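Local coordinates for putative uncharacterized protein (Xanthomonas oryzae pv. oryzae, PDB 4KL0), which is a bacterial effector protein that binds calcium and, judging from its family, may hydrolyse N-glycosidic bonds of nucleosides, at residues N271-P274 and G275-T278. Residues are numbered along the deposited sequence; the frame is centred on the assembly and turned at random.
Sequences NLIP and GLDT
The carbonyl group of I273 and the amide N-H of L276 are the flat groups that meet here, the N-H coming in tilted 19° out of the carbonyl plane. L276 N donates to I273 O at 3.1 Å, with an N-H...O angle of 164°, so the bond is nearly straight and closes a type II beta turn, I273-P274-G275-L276. P274 supplies the first corner, and G275, which has no CB to press on the carbonyl oxygen of P274, takes the second with a positive phi of 96°. Between the two arms, on the open side of the I273-L276 bond, a water bridges the backbone: it accepts from I273 N at 3.2 Å and donates to L276 O at 3.0 Å, although more acceptors lie within its reach than it has protons. The side chains add an apolar contact, in which the CG2 branch of I273, anti to its own backbone N, meets L276 CD1 at 3.6 Å and CG at 3.8 Å. Both residues also rest on L264 of helix 248-269, and L276 on I268 as well, which fastens this surface turn to the helix it follows. N271, with positive phi, is the C-prime residue of the Schellman motif ending that helix, while D277 N-caps the next one through OD1 to W280 N. The chain thus reverses between two helix ends, away from the calcium site. With one direct bond and one water bridge across it, the turn owes its shape largely to backbone bonding, and its apolar side chains anchor it to the preceding helix.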
ATOM      1  N   ASN A 271     -17.355  20.646 -14.781  1.00 27.98           N
ATOM      2  CA  ASN A 271     -18.543  20.010 -14.175  1.00 27.65           C
ATOM      3  C   ASN A 271     -18.786  18.603 -14.771  1.00 27.29           C
ATOM      4  O   ASN A 271     -19.949  18.224 -15.001  1.00 27.82           O
ATOM      5  CB  ASN A 271     -19.810  20.893 -14.362  1.00 29.79           C
ATOM      6  CG  ASN A 271     -20.752  20.887 -13.132  1.00 30.90           C
ATOM      7  OD1 ASN A 271     -20.569  20.123 -12.161  1.00 31.88           O
ATOM      8  ND2 ASN A 271     -21.776  21.771 -13.176  1.00 27.12           N
ATOM      9  N   LEU A 272     -17.710  17.817 -14.990  1.00 26.28           N
ATOM     10  CA  LEU A 272     -17.803  16.484 -15.633  1.00 24.62           C
ATOM     11  C   LEU A 272     -17.748  15.310 -14.680  1.00 24.57           C
ATOM     12  O   LEU A 272     -17.907  14.150 -15.075  1.00 27.50           O
ATOM     13  CB  LEU A 272     -16.727  16.293 -16.689  1.00 27.30           C
ATOM     14  CG  LEU A 272     -16.825  17.097 -17.989  1.00 34.85           C
ATOM     15  CD1 LEU A 272     -15.647  16.705 -18.911  1.00 33.50           C
ATOM     16  CD2 LEU A 272     -18.163  16.837 -18.653  1.00 31.97           C
ATOM     17  N   ILE A 273     -17.547  15.604 -13.411  1.00 21.91           N
ATOM     18  CA  ILE A 273     -17.502  14.591 -12.398  1.00 22.40           C
ATOM     19  C   ILE A 273     -18.653  14.798 -11.448  1.00 22.50           C
ATOM     20  O   ILE A 273     -18.592  15.625 -10.521  1.00 21.63           O
ATOM     21  CB  ILE A 273     -16.151  14.600 -11.692  1.00 23.74           C
ATOM     22  CG1 ILE A 273     -15.044  14.354 -12.731  1.00 24.85           C
ATOM     23  CG2 ILE A 273     -16.155  13.512 -10.591  1.00 24.41           C
ATOM     24  CD1 ILE A 273     -13.654  14.666 -12.233  1.00 25.54           C
ATOM     25  N   PRO A 274     -19.764  14.056 -11.680  1.00 20.94           N
ATOM     26  CA  PRO A 274     -20.951  14.399 -10.910  1.00 20.13           C
ATOM     27  C   PRO A 274     -20.756  14.360  -9.404  1.00 21.37           C
ATOM     28  O   PRO A 274     -20.162  13.433  -8.837  1.00 23.21           O
ATOM     29  CB  PRO A 274     -21.994  13.335 -11.342  1.00 20.10           C
ATOM     30  CG  PRO A 274     -21.518  12.834 -12.648  1.00 24.79           C
ATOM     31  CD  PRO A 274     -19.995  13.015 -12.695  1.00 24.88           C
ATOM     32  N   GLY A 275     -21.250  15.400  -8.755  1.00 19.59           N
ATOM     33  CA  GLY A 275     -21.243  15.471  -7.308  1.00 19.95           C
ATOM     34  C   GLY A 275     -20.036  16.260  -6.768  1.00 21.93           C
ATOM     35  O   GLY A 275     -20.010  16.625  -5.597  1.00 25.27           O
ATOM     36  N   LEU A 276     -19.022  16.501  -7.598  1.00 23.28           N
ATOM     37  CA  LEU A 276     -17.826  17.196  -7.076  1.00 25.15           C
ATOM     38  C   LEU A 276     -17.797  18.612  -7.600  1.00 22.71           C
ATOM     39  O   LEU A 276     -18.303  18.883  -8.683  1.00 24.56           O
ATOM     40  CB  LEU A 276     -16.515  16.481  -7.472  1.00 23.48           C
ATOM     41  CG  LEU A 276     -16.440  14.990  -7.127  1.00 23.76           C
ATOM     42  CD1 LEU A 276     -15.003  14.480  -7.370  1.00 26.15           C
ATOM     43  CD2 LEU A 276     -16.848  14.747  -5.707  1.00 26.99           C
ATOM     44  N   ASP A 277     -17.253  19.530  -6.816  1.00 23.60           N
ATOM     45  CA  ASP A 277     -17.156  20.904  -7.294  1.00 23.77           C
ATOM     46  C   ASP A 277     -15.875  21.568  -6.804  1.00 26.77           C
ATOM     47  O   ASP A 277     -15.109  20.955  -6.058  1.00 27.72           O
ATOM     48  CB  ASP A 277     -18.378  21.723  -6.885  1.00 25.54           C
ATOM     49  CG  ASP A 277     -18.673  21.643  -5.400  1.00 28.13           C
ATOM     50  OD1 ASP A 277     -17.744  21.407  -4.593  1.00 30.17           O
ATOM     51  OD2 ASP A 277     -19.859  21.796  -5.011  1.00 28.97           O
ATOM     52  N   THR A 278     -15.645  22.801  -7.238  1.00 24.32           N
ATOM     53  CA  THR A 278     -14.386  23.486  -6.910  1.00 26.57           C
ATOM     54  C   THR A 278     -14.204  23.563  -5.399  1.00 28.22           C
ATOM     55  O   THR A 278     -13.067  23.445  -4.884  1.00 27.21           O
ATOM     56  CB  THR A 278     -14.338  24.885  -7.542  1.00 28.44           C
ATOM     57  OG1 THR A 278     -14.355  24.782  -8.976  1.00 31.16           O
ATOM     58  CG2 THR A 278     -13.057  25.629  -7.087  1.00 29.80           C
TER
HETATM   59  O   HOH W   1     -17.837  18.155 -11.539  1.00 24.87           O